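Local coordinates for protein 5-oxoprolinase subunit C (Escherichia coli, PDB 5DUD) that catalyses, as a subunit of 5-oxoprolinase, the ATP-driven cleavage of 5-oxoproline to L-glutamate, releasing ADP and phosphate, at residues D67-L72 with G89-M94; P180-F185 with P256-I261. One frame throughout, in Å; residues are numbered along the deposited sequence.

Contact 1. Residues D67-L72 with G89-M94; sequences DGWFAL and GWRLPM
Phe70 sets CG between its own backbone N and carbonyl carbon, chi1 87°, and from there its ring reaches over to Leu92 on the neighbouring strand; Met94, with chi1 54°, lays CG against the backbone of Gly68. The Phe70 ring crosses the Leu92 side chain: its CE1 lies 3.4 Å from Leu92 CB, and its CZ lies 3.5 Å from Leu92 CD1. Pro93 O meets the edge of this ring in its plane, while Met94 CB comes in obliquely at Phe70 CD1. An alanine in place of Phe70 would probably leave Leu92 CB and CD1 without their aromatic cover and open a gap against Leu100 and Leu113, which the side chain also touches. On the other face, the Trp69 indole crosses Pro93 at a slant, with CZ3 3.8 Å from Pro93 CB, and Arg91 CD sits over one ring face toward its rim. Arg91 NH1 goes on to bond Leu43 O. The backbones pair through Gly68 with Met94 and Phe70 with Leu92; Phe70 N to Leu92 O is 2.7 Å. Past Arg91, the centre of an inverse gamma turn, a water joins Leu72 N to Trp90 O, and Gly89 N bonds Leu72 O at 2.7 Å. This is antiparallel pairing at a sheet edge: 92-94 is an outermost strand within the chain, and 68-74 pairs on its other side with 110-115 in the carboxyltransferase-type domain.

Contact 2. Residues P180-F185 with P256-I261; sequences PEYHEF and PRIACI
Glu181 and Arg257 form a side-on, two-nitrogen salt bridge where the loop leaving strand 173-178 folds over strand 257-261, in a sheet of the carboxyltransferase-type domain. This is the tightly held part. Glu181 OE1 takes Arg257 NE at 3.2 Å and OE2 takes NH2 at 3.2 Å, each oxygen using its syn lone pair, with carboxylate and guanidinium only 19° from coplanar. OE1 also accepts Arg257 N at 2.6 Å, that donor standing above the carboxylate plane. Glu181 N returns a bond to Arg257 O, so the two residues are joined through backbone as well as side chain. Pro180 CG lies over the centre of the guanidinium. Another protein chain brings aromatic packing to Pro180 and a weak hydrogen bond to Arg257 NH2. Farther along, the turn through Tyr182 and His183 touches the strand more lightly and faces solvent at His183. Here the partly exposed Tyr182 meets Ile258 with CB and the CD1 edge of its ring, CD1 lying 4.0 Å from Ile258 CG1, while its OH bonds Trp194 NE1. The buried Phe185 turns back to the strand, and Ile258 CD1 makes a CH-pi contact over its ring, 4.0 Å from the centroid.

Overall arrangement
The two contacts lie on opposite sides of the chain's centre, their own centres about 44 Å apart and their nearest atoms about 23 Å apart, and they hold different sheets. Contact 1 is partly buried: strand to strand at a sheet edge, built on backbone bonds, with a greasy face turned inward and exposed Trp69 and Pro93 on the other. Contact 2 is a buried join of a loop to a strand, and here side chains carry much of the polar work, through an ion pair flanked by prolines, with aromatic rings packing on the neighbouring isoleucine. Another protein chain reaches contact 2, whereas none in the assembly touches contact 1.

Contact 1. Residues D67-L72 with G89-M94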
ATOM      1  N   ASP A  67      -3.394  28.669  20.610  1.00 44.25           N
ATOM      2  CA  ASP A  67      -2.576  28.224  21.743  1.00 43.92           C
ATOM      3  C   ASP A  67      -2.877  26.763  22.080  1.00 47.07           C
ATOM      4  O   ASP A  67      -4.022  26.322  21.992  1.00 46.96           O
ATOM      5  CB  ASP A  67      -2.815  29.111  22.982  1.00 47.45           C
ATOM      6  CG  ASP A  67      -2.601  30.594  22.761  1.00 57.77           C
ATOM      7  OD1 ASP A  67      -1.755  30.953  21.914  1.00 57.39           O
ATOM      8  OD2 ASP A  67      -3.264  31.398  23.451  1.00 65.02           O
ATOM      9  N   GLY A  68      -1.847  26.030  22.456  1.00 42.77           N
ATOM     10  CA  GLY A  68      -1.990  24.623  22.789  1.00 41.87           C
ATOM     11  C   GLY A  68      -0.661  23.976  23.084  1.00 44.79           C
ATOM     12  O   GLY A  68       0.217  24.602  23.680  1.00 44.95           O
ATOM     13  N   TRP A  69      -0.505  22.714  22.673  1.00 40.03           N
ATOM     14  CA  TRP A  69       0.722  21.939  22.881  1.00 38.92           C
ATOM     15  C   TRP A  69       1.134  21.275  21.577  1.00 41.01           C
ATOM     16  O   TRP A  69       0.292  21.088  20.697  1.00 40.27           O
ATOM     17  CB  TRP A  69       0.507  20.874  23.973  1.00 37.94           C
ATOM     18  CG  TRP A  69      -0.031  21.419  25.266  1.00 40.50           C
ATOM     19  CD1 TRP A  69      -1.335  21.691  25.560  1.00 44.47           C
ATOM     20  CD2 TRP A  69       0.722  21.738  26.440  1.00 41.20           C
ATOM     21  NE1 TRP A  69      -1.437  22.182  26.840  1.00 45.37           N
ATOM     22  CE2 TRP A  69      -0.191  22.214  27.406  1.00 46.68           C
ATOM     23  CE3 TRP A  69       2.082  21.667  26.773  1.00 42.20           C
ATOM     24  CZ2 TRP A  69       0.215  22.615  28.683  1.00 47.24           C
ATOM     25  CZ3 TRP A  69       2.481  22.054  28.043  1.00 44.92           C
ATOM     26  CH2 TRP A  69       1.555  22.533  28.976  1.00 47.07           C
ATOM     27  N   PHE A  70       2.428  20.921  21.444  1.00 36.60           N
ATOM     28  CA  PHE A  70       2.944  20.257  20.245  1.00 35.06           C
ATOM     29  C   PHE A  70       4.109  19.323  20.595  1.00 38.18           C
ATOM     30  O   PHE A  70       4.586  19.318  21.732  1.00 38.20           O
ATOM     31  CB  PHE A  70       3.372  21.290  19.184  1.00 36.76           C
ATOM     32  CG  PHE A  70       4.790  21.804  19.287  1.00 38.38           C
ATOM     33  CD1 PHE A  70       5.124  22.789  20.203  1.00 42.52           C
ATOM     34  CD2 PHE A  70       5.780  21.336  18.435  1.00 39.68           C
ATOM     35  CE1 PHE A  70       6.425  23.285  20.276  1.00 43.62           C
ATOM     36  CE2 PHE A  70       7.084  21.821  18.521  1.00 42.74           C
ATOM     37  CZ  PHE A  70       7.398  22.789  19.441  1.00 41.89           C
ATOM     38  N   ALA A  71       4.552  18.535  19.615  1.00 33.56           N
ATOM     39  CA  ALA A  71       5.655  17.595  19.803  1.00 32.84           C
ATOM     40  C   ALA A  71       6.299  17.225  18.469  1.00 35.37           C
ATOM     41  O   ALA A  71       5.629  17.249  17.436  1.00 34.58           O
ATOM     42  CB  ALA A  71       5.151  16.342  20.505  1.00 33.45           C
ATOM     43  N   LEU A  72       7.601  16.884  18.496  1.00 31.49           N
ATOM     44  CA  LEU A  72       8.373  16.469  17.317  1.00 30.63           C
ATOM     45  C   LEU A  72       9.007  15.092  17.559  1.00 34.11           C
ATOM     46  O   LEU A  72       9.486  14.837  18.659  1.00 33.98           O
ATOM     47  CB  LEU A  72       9.467  17.493  16.995  1.00 31.16           C
ATOM     48  CG  LEU A  72       9.072  18.773  16.260  1.00 36.28           C
ATOM     49  CD1 LEU A  72      10.194  19.796  16.357  1.00 37.15           C
ATOM     50  CD2 LEU A  72       8.737  18.497  14.792  1.00 38.09           C
ATOM     51  N   GLY A  89      10.715  14.330  21.019  1.00 36.82           N
ATOM     52  CA  GLY A  89      10.170  13.436  22.038  1.00 36.62           C
ATOM     53  C   GLY A  89       9.745  14.104  23.330  1.00 41.05           C
ATOM     54  O   GLY A  89       9.950  13.537  24.405  1.00 41.21           O
ATOM     55  N   TRP A  90       9.111  15.290  23.234  1.00 37.61           N
ATOM     56  CA  TRP A  90       8.660  16.073  24.387  1.00 38.37           C
ATOM     57  C   TRP A  90       7.319  16.746  24.125  1.00 42.54           C
ATOM     58  O   TRP A  90       7.093  17.197  23.003  1.00 41.41           O
ATOM     59  CB  TRP A  90       9.711  17.157  24.703  1.00 37.69           C
ATOM     60  CG  TRP A  90      10.729  16.734  25.709  1.00 39.11           C
ATOM     61  CD1 TRP A  90      11.800  15.916  25.507  1.00 41.66           C
ATOM     62  CD2 TRP A  90      10.781  17.134  27.081  1.00 40.13           C
ATOM     63  NE1 TRP A  90      12.511  15.772  26.674  1.00 42.03           N
ATOM     64  CE2 TRP A  90      11.922  16.530  27.651  1.00 44.37           C
ATOM     65  CE3 TRP A  90       9.995  17.978  27.878  1.00 42.31           C
ATOM     66  CZ2 TRP A  90      12.266  16.702  28.994  1.00 44.86           C
ATOM     67  CZ3 TRP A  90      10.350  18.165  29.203  1.00 44.98           C
ATOM     68  CH2 TRP A  90      11.470  17.528  29.750  1.00 45.92           C
ATOM     69  N   ARG A  91       6.446  16.855  25.158  1.00 40.31           N
ATOM     70  CA  ARG A  91       5.175  17.586  25.030  1.00 40.69           C
ATOM     71  C   ARG A  91       5.521  19.059  25.237  1.00 45.73           C
ATOM     72  O   ARG A  91       5.598  19.524  26.371  1.00 46.26           O
ATOM     73  CB  ARG A  91       4.088  17.086  26.019  1.00 41.68           C
ATOM     74  CG  ARG A  91       2.894  18.063  26.142  1.00 52.94           C
ATOM     75  CD  ARG A  91       1.627  17.546  26.808  1.00 64.07           C
ATOM     76  NE  ARG A  91       1.818  17.123  28.201  1.00 73.24           N
ATOM     77  CZ  ARG A  91       2.046  15.877  28.621  1.00 86.31           C
ATOM     78  NH1 ARG A  91       2.143  14.875  27.751  1.00 71.47           N
ATOM     79  NH2 ARG A  91       2.185  15.625  29.918  1.00 74.38           N
ATOM     80  N   LEU A  92       5.853  19.753  24.145  1.00 42.10           N
ATOM     81  CA  LEU A  92       6.276  21.147  24.201  1.00 42.71           C
ATOM     82  C   LEU A  92       5.068  22.075  24.129  1.00 47.56           C
ATOM     83  O   LEU A  92       4.128  21.783  23.391  1.00 46.67           O
ATOM     84  CB  LEU A  92       7.250  21.443  23.051  1.00 42.03           C
ATOM     85  CG  LEU A  92       8.515  20.594  23.015  1.00 46.10           C
ATOM     86  CD1 LEU A  92       9.239  20.799  21.717  1.00 45.63           C
ATOM     87  CD2 LEU A  92       9.416  20.878  24.212  1.00 49.38           C
ATOM     88  N   PRO A  93       5.068  23.203  24.864  1.00 45.56           N
ATOM     89  CA  PRO A  93       3.929  24.130  24.785  1.00 46.24           C
ATOM     90  C   PRO A  93       4.038  25.061  23.575  1.00 49.85           C
ATOM     91  O   PRO A  93       5.146  25.330  23.116  1.00 48.97           O
ATOM     92  CB  PRO A  93       4.053  24.910  26.091  1.00 49.50           C
ATOM     93  CG  PRO A  93       5.515  24.998  26.316  1.00 53.90           C
ATOM     94  CD  PRO A  93       6.103  23.713  25.789  1.00 48.02           C
ATOM     95  N   MET A  94       2.908  25.582  23.070  1.00 46.81           N
ATOM     96  CA  MET A  94       2.933  26.531  21.954  1.00 46.50           C
ATOM     97  C   MET A  94       1.948  27.660  22.194  1.00 51.13           C
ATOM     98  O   MET A  94       0.863  27.435  22.733  1.00 51.16           O
ATOM     99  CB  MET A  94       2.650  25.853  20.606  1.00 47.66           C
ATOM    100  CG  MET A  94       1.364  25.054  20.558  1.00 51.12           C
ATOM    101  SD  MET A  94       0.951  24.609  18.856  1.00 54.41           S
ATOM    102  CE  MET A  94      -0.850  24.654  18.911  1.00 52.08           C
TER
HETATM  103  O   HOH W   1       9.207  17.767  20.769  1.00 13.84           O

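Contact 2. Residues P180-F185 with P256-I261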
ATOM      1  N   PRO A 180       7.606 -16.874   0.649  1.00 36.37           N
ATOM      2  CA  PRO A 180       7.259 -18.168   0.002  1.00 36.82           C
ATOM      3  C   PRO A 180       8.198 -18.673  -1.112  1.00 40.94           C
ATOM      4  O   PRO A 180       8.399 -19.880  -1.178  1.00 41.39           O
ATOM      5  CB  PRO A 180       5.860 -17.893  -0.587  1.00 38.30           C
ATOM      6  CG  PRO A 180       5.330 -16.756   0.207  1.00 41.78           C
ATOM      7  CD  PRO A 180       6.509 -15.914   0.520  1.00 37.00           C
ATOM      8  N   GLU A 181       8.776 -17.797  -1.968  1.00 36.98           N
ATOM      9  CA  GLU A 181       9.666 -18.226  -3.069  1.00 37.70           C
ATOM     10  C   GLU A 181      11.165 -18.181  -2.685  1.00 41.90           C
ATOM     11  O   GLU A 181      12.002 -17.964  -3.558  1.00 42.26           O
ATOM     12  CB  GLU A 181       9.439 -17.357  -4.326  1.00 39.06           C
ATOM     13  CG  GLU A 181       8.068 -17.507  -4.964  1.00 48.38           C
ATOM     14  CD  GLU A 181       6.934 -16.732  -4.320  1.00 64.62           C
ATOM     15  OE1 GLU A 181       7.208 -15.666  -3.730  1.00 58.79           O
ATOM     16  OE2 GLU A 181       5.761 -17.123  -4.499  1.00 56.54           O
ATOM     17  N   TYR A 182      11.522 -18.491  -1.436  1.00 38.15           N
ATOM     18  CA  TYR A 182      12.920 -18.455  -0.978  1.00 38.42           C
ATOM     19  C   TYR A 182      13.694 -19.649  -1.513  1.00 43.77           C
ATOM     20  O   TYR A 182      14.873 -19.508  -1.827  1.00 44.12           O
ATOM     21  CB  TYR A 182      12.979 -18.428   0.556  1.00 39.00           C
ATOM     22  CG  TYR A 182      14.358 -18.456   1.176  1.00 41.26           C
ATOM     23  CD1 TYR A 182      15.120 -17.297   1.273  1.00 42.88           C
ATOM     24  CD2 TYR A 182      14.835 -19.599   1.805  1.00 42.81           C
ATOM     25  CE1 TYR A 182      16.358 -17.296   1.909  1.00 44.17           C
ATOM     26  CE2 TYR A 182      16.073 -19.611   2.444  1.00 44.27           C
ATOM     27  CZ  TYR A 182      16.837 -18.457   2.486  1.00 51.39           C
ATOM     28  OH  TYR A 182      18.056 -18.436   3.124  1.00 53.18           O
ATOM     29  N   HIS A 183      13.021 -20.810  -1.657  1.00 40.80           N
ATOM     30  CA  HIS A 183      13.651 -22.037  -2.135  1.00 42.00           C
ATOM     31  C   HIS A 183      13.718 -22.118  -3.691  1.00 46.55           C
ATOM     32  O   HIS A 183      14.066 -23.177  -4.218  1.00 47.46           O
ATOM     33  CB  HIS A 183      12.943 -23.257  -1.522  1.00 42.92           C
ATOM     34  CG  HIS A 183      13.007 -23.260  -0.021  1.00 45.68           C
ATOM     35  ND1 HIS A 183      14.194 -23.502   0.650  1.00 48.04           N
ATOM     36  CD2 HIS A 183      12.038 -23.009   0.890  1.00 46.32           C
ATOM     37  CE1 HIS A 183      13.907 -23.412   1.939  1.00 46.74           C
ATOM     38  NE2 HIS A 183      12.622 -23.118   2.131  1.00 46.06           N
ATOM     39  N   GLU A 184      13.448 -20.992  -4.407  1.00 42.30           N
ATOM     40  CA  GLU A 184      13.633 -20.878  -5.861  1.00 42.99           C
ATOM     41  C   GLU A 184      14.975 -20.196  -6.230  1.00 47.62           C
ATOM     42  O   GLU A 184      15.337 -20.207  -7.410  1.00 48.18           O
ATOM     43  CB  GLU A 184      12.470 -20.097  -6.482  1.00 43.43           C
ATOM     44  CG  GLU A 184      11.114 -20.663  -6.089  1.00 52.39           C
ATOM     45  CD  GLU A 184       9.997 -20.423  -7.087  1.00 68.79           C
ATOM     46  OE1 GLU A 184       9.975 -19.338  -7.712  1.00 61.13           O
ATOM     47  OE2 GLU A 184       9.130 -21.314  -7.228  1.00 61.50           O
ATOM     48  N   PHE A 185      15.713 -19.627  -5.250  1.00 43.85           N
ATOM     49  CA  PHE A 185      16.998 -18.955  -5.483  1.00 44.45           C
ATOM     50  C   PHE A 185      18.155 -19.887  -5.102  1.00 50.45           C
ATOM     51  O   PHE A 185      18.053 -20.598  -4.101  1.00 49.88           O
ATOM     52  CB  PHE A 185      17.037 -17.652  -4.670  1.00 44.80           C
ATOM     53  CG  PHE A 185      16.006 -16.641  -5.103  1.00 45.07           C
ATOM     54  CD1 PHE A 185      14.735 -16.634  -4.547  1.00 45.81           C
ATOM     55  CD2 PHE A 185      16.315 -15.672  -6.037  1.00 48.43           C
ATOM     56  CE1 PHE A 185      13.791 -15.686  -4.931  1.00 47.64           C
ATOM     57  CE2 PHE A 185      15.351 -14.738  -6.438  1.00 48.33           C
ATOM     58  CZ  PHE A 185      14.106 -14.751  -5.875  1.00 46.04           C
ATOM     59  N   PRO A 256       8.394 -12.939  -7.799  1.00 34.62           N
ATOM     60  CA  PRO A 256       8.775 -13.903  -6.752  1.00 34.18           C
ATOM     61  C   PRO A 256       9.273 -13.200  -5.480  1.00 36.66           C
ATOM     62  O   PRO A 256      10.162 -12.354  -5.555  1.00 36.25           O
ATOM     63  CB  PRO A 256       9.874 -14.737  -7.417  1.00 37.21           C
ATOM     64  CG  PRO A 256      10.442 -13.859  -8.454  1.00 42.32           C
ATOM     65  CD  PRO A 256       9.344 -12.963  -8.927  1.00 37.34           C
ATOM     66  N   ARG A 257       8.658 -13.534  -4.328  1.00 32.12           N
ATOM     67  CA  ARG A 257       8.933 -12.950  -3.016  1.00 30.86           C
ATOM     68  C   ARG A 257       9.997 -13.768  -2.264  1.00 35.33           C
ATOM     69  O   ARG A 257       9.720 -14.891  -1.836  1.00 35.10           O
ATOM     70  CB  ARG A 257       7.631 -12.882  -2.191  1.00 29.35           C
ATOM     71  CG  ARG A 257       6.463 -12.183  -2.889  1.00 34.86           C
ATOM     72  CD  ARG A 257       5.119 -12.600  -2.312  1.00 38.90           C
ATOM     73  NE  ARG A 257       4.704 -13.924  -2.785  1.00 43.48           N
ATOM     74  CZ  ARG A 257       3.532 -14.499  -2.522  1.00 55.93           C
ATOM     75  NH1 ARG A 257       2.621 -13.870  -1.784  1.00 42.17           N
ATOM     76  NH2 ARG A 257       3.259 -15.708  -3.001  1.00 43.12           N
ATOM     77  N   ILE A 258      11.209 -13.220  -2.133  1.00 32.33           N
ATOM     78  CA  ILE A 258      12.308 -13.908  -1.449  1.00 32.75           C
ATOM     79  C   ILE A 258      12.180 -13.815   0.080  1.00 36.59           C
ATOM     80  O   ILE A 258      12.415 -14.819   0.742  1.00 36.86           O
ATOM     81  CB  ILE A 258      13.699 -13.400  -1.912  1.00 36.43           C
ATOM     82  CG1 ILE A 258      14.810 -14.362  -1.429  1.00 37.67           C
ATOM     83  CG2 ILE A 258      13.998 -11.956  -1.444  1.00 36.39           C
ATOM     84  CD1 ILE A 258      16.150 -14.070  -1.964  1.00 45.11           C
ATOM     85  N   ALA A 259      11.830 -12.635   0.636  1.00 32.43           N
ATOM     86  CA  ALA A 259      11.726 -12.453   2.086  1.00 31.73           C
ATOM     87  C   ALA A 259      10.649 -11.441   2.460  1.00 34.76           C
ATOM     88  O   ALA A 259      10.128 -10.741   1.592  1.00 33.99           O
ATOM     89  CB  ALA A 259      13.070 -12.010   2.645  1.00 32.74           C
ATOM     90  N   CYS A 260      10.296 -11.390   3.749  1.00 31.18           N
ATOM     91  CA  CYS A 260       9.301 -10.457   4.275  1.00 30.30           C
ATOM     92  C   CYS A 260       9.822  -9.855   5.569  1.00 33.49           C
ATOM     93  O   CYS A 260      10.156 -10.595   6.491  1.00 33.49           O
ATOM     94  CB  CYS A 260       7.951 -11.141   4.484  1.00 30.59           C
ATOM     95  SG  CYS A 260       6.619 -10.014   4.975  1.00 33.69           S
ATOM     96  N   ILE A 261       9.935  -8.521   5.617  1.00 29.26           N
ATOM     97  CA  ILE A 261      10.416  -7.789   6.789  1.00 28.72           C
ATOM     98  C   ILE A 261       9.307  -7.763   7.849  1.00 31.96           C
ATOM     99  O   ILE A 261       8.133  -7.563   7.520  1.00 31.28           O
ATOM    100  CB  ILE A 261      10.885  -6.365   6.388  1.00 31.62           C
ATOM    101  CG1 ILE A 261      12.075  -6.450   5.402  1.00 32.57           C
ATOM    102  CG2 ILE A 261      11.275  -5.525   7.611  1.00 32.35           C
ATOM    103  CD1 ILE A 261      12.106  -5.392   4.445  1.00 39.59           C
TER